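PDB 4A02: lytic chitin monooxygenase, which cleaves glycosidic bonds of alpha- and beta-chitin oxidatively with the help of a copper ion, and works with a chitinase to break down the crystalline polymer. Local coordinates for residues I71-Q85 against P124-R138. Numbering follows the deposited sequence.
Sequences ITTGPLDITWNLTAQ and PNKVVKQTINIPTDR
With CG of Asp77 lying anti to its own carbonyl carbon (chi1 -70°) and OG1 of Thr131 turned likewise (chi1 -55°), the two side chains run side by side, and Thr131 OG1 donates to Asp77 OD1 over 2.7 Å. The hydroxyl meets the carboxylate on its anti side, somewhat out of plane. Thr79 adopts the same first rotamer as Thr131, which sends its methyl CG2 against Val127 CG1, 3.6 Å away, while OG1 faces the aliphatic part of Lys129. These residues share the more solvent-exposed face of an antiparallel pair, in which strand 74-82 is the middle and strand 127-134 an outer strand of the three-stranded sheet completed by 2-6. This sheet forms one side of the immunoglobulin-like β-sandwich of LPMOs. Backbone bonds join the hydrogen-bonded pairs from Gly74-Ile134 to Trp80-Val128; Trp80 O additionally accepts Asn81 ND2, which comes from the opposite face of the carbonyl plane to Val128 N. On the inner face, Ile134 CG1 packs 3.8 Å from Leu76 CB, Ile78 CG2 touches Ile132 CG2, and Trp80 NE1 and Gln130 OE1 both bond to Tyr93 OH of strand 88-96. Toward the copper end, Leu82 CD1 presses on Pro124 CG at 3.5 Å, the Leu82 side chain lying about 7 Å from that of the copper ligand His1. Gln85 NE2 donates in its amide plane to a lone pair of Pro124 O (2.7 Å), and its OE1 lies against Lys126 CG. At the far end Thr73 CG2 sits 3.3 Å from Arg138 O, and a water links Thr73 OG1 to Thr136 O.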
loop_
_atom_site.group_PDB
_atom_site.type_symbol
_atom_site.label_atom_id
_atom_site.label_comp_id
_atom_site.label_asym_id
_atom_site.label_seq_id
_atom_site.Cartn_x
_atom_site.Cartn_y
_atom_site.Cartn_z
ATOM N N ILE A 71 -7.435 -8.819 -9.748
ATOM C CA ILE A 71 -8.287 -9.230 -8.641
ATOM C C ILE A 71 -9.747 -9.077 -9.086
ATOM O O ILE A 71 -10.048 -8.459 -10.082
ATOM C CB ILE A 71 -8.044 -8.411 -7.368
ATOM C CG1 ILE A 71 -8.473 -6.948 -7.498
ATOM C CG2 ILE A 71 -6.582 -8.523 -6.915
ATOM C CD1 ILE A 71 -8.503 -6.206 -6.175
ATOM N N THR A 72 -10.646 -9.639 -8.271
ATOM C CA THR A 72 -12.081 -9.391 -8.420
ATOM C C THR A 72 -12.531 -8.443 -7.327
ATOM O O THR A 72 -11.774 -8.065 -6.425
ATOM C CB THR A 72 -12.890 -10.678 -8.358
ATOM O OG1 THR A 72 -12.823 -11.216 -7.041
ATOM C CG2 THR A 72 -12.445 -11.682 -9.360
ATOM N N THR A 73 -13.792 -8.005 -7.399
ATOM C CA THR A 73 -14.406 -7.297 -6.294
ATOM C C THR A 73 -14.799 -8.290 -5.212
ATOM O O THR A 73 -14.595 -9.516 -5.317
ATOM C CB THR A 73 -15.609 -6.495 -6.768
ATOM O OG1 THR A 73 -16.602 -7.417 -7.262
ATOM C CG2 THR A 73 -15.279 -5.535 -7.885
ATOM N N GLY A 74 -15.352 -7.778 -4.105
ATOM C CA GLY A 74 -15.680 -8.607 -2.984
ATOM C C GLY A 74 -14.509 -8.821 -2.058
ATOM O O GLY A 74 -13.496 -8.114 -2.130
ATOM N N PRO A 75 -14.615 -9.793 -1.162
ATOM C CA PRO A 75 -13.554 -10.015 -0.184
ATOM C C PRO A 75 -12.228 -10.317 -0.832
ATOM O O PRO A 75 -12.134 -11.150 -1.725
ATOM C CB PRO A 75 -14.087 -11.178 0.661
ATOM C CG PRO A 75 -15.576 -11.123 0.468
ATOM C CD PRO A 75 -15.787 -10.669 -0.951
ATOM N N LEU A 76 -11.188 -9.637 -0.353
ATOM C CA LEU A 76 -9.815 -9.795 -0.836
ATOM C C LEU A 76 -8.948 -10.106 0.381
ATOM O O LEU A 76 -8.930 -9.337 1.356
ATOM C CB LEU A 76 -9.320 -8.506 -1.490
ATOM C CG LEU A 76 -7.824 -8.530 -1.886
ATOM C CD1 LEU A 76 -7.552 -9.496 -3.005
ATOM C CD2 LEU A 76 -7.414 -7.119 -2.284
ATOM N N ASP A 77 -8.195 -11.209 0.321
ATOM C CA ASP A 77 -7.230 -11.515 1.348
ATOM C C ASP A 77 -5.947 -10.726 1.053
ATOM O O ASP A 77 -5.379 -10.847 -0.034
ATOM C CB ASP A 77 -6.976 -13.001 1.388
ATOM C CG ASP A 77 -8.144 -13.817 1.903
ATOM O OD1 ASP A 77 -9.057 -13.253 2.563
ATOM O OD2 ASP A 77 -8.186 -15.037 1.616
ATOM N N ILE A 78 -5.529 -9.943 2.016
ATOM C CA ILE A 78 -4.371 -9.050 1.833
ATOM C C ILE A 78 -3.360 -9.380 2.946
ATOM O O ILE A 78 -3.799 -9.426 4.110
ATOM C CB ILE A 78 -4.889 -7.606 1.783
ATOM C CG1 ILE A 78 -3.771 -6.645 1.479
ATOM C CG2 ILE A 78 -5.680 -7.185 3.024
ATOM C CD1 ILE A 78 -4.211 -5.351 0.806
ATOM N N THR A 79 -2.088 -9.743 2.602
ATOM C CA THR A 79 -1.050 -10.254 3.490
ATOM C C THR A 79 0.105 -9.278 3.589
ATOM O O THR A 79 0.657 -8.880 2.547
ATOM C CB THR A 79 -0.541 -11.605 3.019
ATOM O OG1 THR A 79 -1.612 -12.537 3.010
ATOM C CG2 THR A 79 0.546 -12.209 3.932
ATOM N N TRP A 80 0.473 -8.941 4.806
ATOM C CA TRP A 80 1.695 -8.212 5.109
ATOM C C TRP A 80 2.819 -9.184 5.470
ATOM O O TRP A 80 2.582 -10.232 6.070
ATOM C CB TRP A 80 1.533 -7.226 6.247
ATOM C CG TRP A 80 0.641 -6.064 6.014
ATOM C CD1 TRP A 80 -0.721 -6.055 5.942
ATOM C CD2 TRP A 80 1.054 -4.690 5.863
ATOM N NE1 TRP A 80 -1.185 -4.770 5.742
ATOM C CE2 TRP A 80 -0.105 -3.918 5.701
ATOM C CE3 TRP A 80 2.307 -4.056 5.846
ATOM C CZ2 TRP A 80 -0.052 -2.535 5.540
ATOM C CZ3 TRP A 80 2.368 -2.697 5.681
ATOM C CH2 TRP A 80 1.186 -1.930 5.519
ATOM N N ASN A 81 4.055 -8.795 5.148
ATOM C CA ASN A 81 5.237 -9.438 5.673
ATOM C C ASN A 81 6.011 -8.383 6.452
ATOM O O ASN A 81 6.312 -7.311 5.917
ATOM C CB ASN A 81 6.119 -10.032 4.589
ATOM C CG ASN A 81 5.587 -11.221 3.841
ATOM O OD1 ASN A 81 6.253 -11.707 2.887
ATOM N ND2 ASN A 81 4.442 -11.772 4.226
ATOM N N LEU A 82 6.285 -8.688 7.722
ATOM C CA LEU A 82 6.917 -7.731 8.625
ATOM C C LEU A 82 8.329 -8.131 8.871
ATOM O O LEU A 82 8.561 -9.294 9.241
ATOM C CB LEU A 82 6.121 -7.658 9.934
ATOM C CG LEU A 82 4.630 -7.470 9.781
ATOM C CD1 LEU A 82 3.980 -7.331 11.164
ATOM C CD2 LEU A 82 4.279 -6.257 8.919
ATOM N N THR A 83 9.220 -7.176 8.687
ATOM C CA THR A 83 10.611 -7.379 8.934
ATOM C C THR A 83 10.912 -7.069 10.401
ATOM O O THR A 83 11.904 -7.613 10.886
ATOM C CB THR A 83 11.523 -6.526 8.032
ATOM O OG1 THR A 83 11.218 -5.125 8.149
ATOM C CG2 THR A 83 11.379 -6.919 6.596
ATOM N N ALA A 84 10.127 -6.183 11.079
ATOM C CA ALA A 84 10.264 -5.961 12.490
ATOM C C ALA A 84 8.830 -5.906 13.048
ATOM O O ALA A 84 8.086 -5.005 12.673
ATOM C CB ALA A 84 11.070 -4.699 12.737
ATOM N N GLN A 85 8.511 -6.838 13.912
ATOM C CA GLN A 85 7.136 -6.911 14.412
ATOM C C GLN A 85 7.022 -5.831 15.529
ATOM O O GLN A 85 7.807 -5.825 16.409
ATOM C CB GLN A 85 6.815 -8.304 14.891
ATOM C CG GLN A 85 6.981 -9.376 13.857
ATOM C CD GLN A 85 7.250 -10.699 14.560
ATOM O OE1 GLN A 85 8.435 -11.042 14.700
ATOM N NE2 GLN A 85 6.233 -11.374 15.081
ATOM N N PRO A 124 2.016 -8.455 16.157
ATOM C CA PRO A 124 1.557 -9.385 15.120
ATOM C C PRO A 124 2.641 -10.391 14.791
ATOM O O PRO A 124 3.822 -10.149 15.105
ATOM C CB PRO A 124 1.291 -8.464 13.896
ATOM C CG PRO A 124 2.146 -7.278 14.178
ATOM C CD PRO A 124 2.344 -7.145 15.658
ATOM N N ASN A 125 2.218 -11.475 14.142
ATOM C CA ASN A 125 3.178 -12.411 13.549
ATOM C C ASN A 125 3.911 -11.738 12.381
ATOM O O ASN A 125 3.481 -10.714 11.865
ATOM C CB ASN A 125 2.385 -13.612 13.051
ATOM C CG ASN A 125 1.899 -14.459 14.203
ATOM O OD1 ASN A 125 2.417 -14.504 15.311
ATOM N ND2 ASN A 125 0.839 -15.162 13.880
ATOM N N LYS A 126 4.959 -12.376 11.888
ATOM C CA LYS A 126 5.700 -11.865 10.765
ATOM C C LYS A 126 4.871 -11.904 9.477
ATOM O O LYS A 126 5.183 -11.148 8.582
ATOM C CB LYS A 126 6.996 -12.646 10.543
ATOM C CG LYS A 126 8.043 -12.377 11.631
ATOM C CD LYS A 126 9.316 -13.119 11.243
ATOM C CE LYS A 126 9.408 -14.494 11.905
ATOM N NZ LYS A 126 10.687 -14.825 12.620
ATOM N N VAL A 127 3.910 -12.785 9.378
ATOM C CA VAL A 127 2.971 -12.835 8.294
ATOM C C VAL A 127 1.574 -12.504 8.848
ATOM O O VAL A 127 1.094 -13.173 9.767
ATOM C CB VAL A 127 2.959 -14.208 7.595
ATOM C CG1 VAL A 127 1.921 -14.256 6.514
ATOM C CG2 VAL A 127 4.311 -14.499 7.049
ATOM N N VAL A 128 0.954 -11.441 8.345
ATOM C CA VAL A 128 -0.339 -10.989 8.824
ATOM C C VAL A 128 -1.333 -11.028 7.667
ATOM O O VAL A 128 -1.128 -10.363 6.682
ATOM C CB VAL A 128 -0.284 -9.517 9.348
ATOM C CG1 VAL A 128 -1.674 -9.091 9.807
ATOM C CG2 VAL A 128 0.653 -9.397 10.507
ATOM N N LYS A 129 -2.357 -11.809 7.804
ATOM C CA LYS A 129 -3.388 -12.005 6.741
ATOM C C LYS A 129 -4.684 -11.390 7.244
ATOM O O LYS A 129 -5.152 -11.701 8.349
ATOM C CB LYS A 129 -3.683 -13.468 6.273
ATOM C CG LYS A 129 -4.690 -13.622 5.037
ATOM C CD LYS A 129 -4.802 -15.012 4.502
ATOM C CE LYS A 129 -5.902 -15.732 5.302
ATOM N NZ LYS A 129 -5.590 -17.184 5.361
ATOM N N GLN A 130 -5.260 -10.515 6.439
ATOM C CA GLN A 130 -6.510 -9.821 6.714
ATOM C C GLN A 130 -7.380 -9.905 5.511
ATOM O O GLN A 130 -6.925 -10.256 4.441
ATOM C CB GLN A 130 -6.260 -8.381 7.063
ATOM C CG GLN A 130 -5.382 -8.285 8.292
ATOM C CD GLN A 130 -5.053 -6.870 8.685
ATOM O OE1 GLN A 130 -5.004 -5.921 7.902
ATOM N NE2 GLN A 130 -4.777 -6.714 9.957
ATOM N N THR A 131 -8.676 -9.641 5.671
ATOM C CA THR A 131 -9.595 -9.638 4.575
ATOM C C THR A 131 -10.313 -8.303 4.497
ATOM O O THR A 131 -10.831 -7.870 5.527
ATOM C CB THR A 131 -10.625 -10.791 4.699
ATOM O OG1 THR A 131 -9.873 -12.023 4.836
ATOM C CG2 THR A 131 -11.576 -10.807 3.527
ATOM N N ILE A 132 -10.324 -7.684 3.337
ATOM C CA ILE A 132 -11.003 -6.415 3.113
ATOM C C ILE A 132 -12.004 -6.563 1.989
ATOM O O ILE A 132 -11.852 -7.393 1.090
ATOM C CB ILE A 132 -9.980 -5.277 2.850
ATOM C CG1 ILE A 132 -9.267 -5.473 1.499
ATOM C CG2 ILE A 132 -9.043 -5.137 4.004
ATOM C CD1 ILE A 132 -8.343 -4.311 1.175
ATOM N N ASN A 133 -13.038 -5.735 1.978
ATOM C CA ASN A 133 -14.074 -5.800 0.975
ATOM C C ASN A 133 -13.831 -4.802 -0.116
ATOM O O ASN A 133 -13.925 -3.588 0.077
ATOM C CB ASN A 133 -15.462 -5.615 1.577
ATOM C CG ASN A 133 -15.805 -6.753 2.498
ATOM O OD1 ASN A 133 -15.598 -7.916 2.127
ATOM N ND2 ASN A 133 -16.359 -6.393 3.625
ATOM N N ILE A 134 -13.524 -5.283 -1.326
ATOM C CA ILE A 134 -13.380 -4.436 -2.485
ATOM C C ILE A 134 -14.768 -4.070 -2.977
ATOM O O ILE A 134 -15.557 -4.973 -3.310
ATOM C CB ILE A 134 -12.551 -5.122 -3.574
ATOM C CG1 ILE A 134 -11.187 -5.540 -3.058
ATOM C CG2 ILE A 134 -12.491 -4.264 -4.825
ATOM C CD1 ILE A 134 -10.314 -4.412 -2.537
ATOM N N PRO A 135 -15.126 -2.782 -3.051
ATOM C CA PRO A 135 -16.507 -2.424 -3.449
ATOM C C PRO A 135 -16.863 -2.980 -4.783
ATOM O O PRO A 135 -16.068 -3.020 -5.728
ATOM C CB PRO A 135 -16.487 -0.899 -3.405
ATOM C CG PRO A 135 -15.393 -0.553 -2.425
ATOM C CD PRO A 135 -14.332 -1.593 -2.675
ATOM N N THR A 136 -18.119 -3.416 -4.905
ATOM C CA THR A 136 -18.557 -4.109 -6.083
ATOM C C THR A 136 -18.671 -3.263 -7.341
ATOM O O THR A 136 -18.764 -3.855 -8.406
ATOM C CB THR A 136 -19.875 -4.880 -5.798
ATOM O OG1 THR A 136 -20.832 -3.969 -5.419
ATOM C CG2 THR A 136 -19.617 -5.864 -4.687
ATOM N N ASP A 137 -18.642 -1.950 -7.245
ATOM C CA ASP A 137 -18.648 -1.122 -8.413
ATOM C C ASP A 137 -17.298 -1.090 -9.098
ATOM O O ASP A 137 -17.221 -0.656 -10.251
ATOM C CB ASP A 137 -19.073 0.336 -8.135
ATOM C CG ASP A 137 -18.121 1.119 -7.287
ATOM O OD1 ASP A 137 -17.342 0.543 -6.515
ATOM O OD2 ASP A 137 -18.178 2.394 -7.383
ATOM N N ARG A 138 -16.217 -1.466 -8.428
ATOM C CA ARG A 138 -14.901 -1.140 -8.977
ATOM C C ARG A 138 -14.566 -2.011 -10.183
ATOM O O ARG A 138 -14.813 -3.208 -10.203
ATOM C CB ARG A 138 -13.814 -1.315 -7.906
ATOM C CG ARG A 138 -13.936 -0.376 -6.743
ATOM C CD ARG A 138 -14.030 1.067 -7.156
ATOM N NE ARG A 138 -13.604 2.020 -6.128
ATOM C CZ ARG A 138 -14.328 2.446 -5.127
ATOM N NH1 ARG A 138 -15.595 2.082 -4.949
ATOM N NH2 ARG A 138 -13.760 3.267 -4.248
HETATM O O HOH W 1 -18.488 -6.514 -8.928
#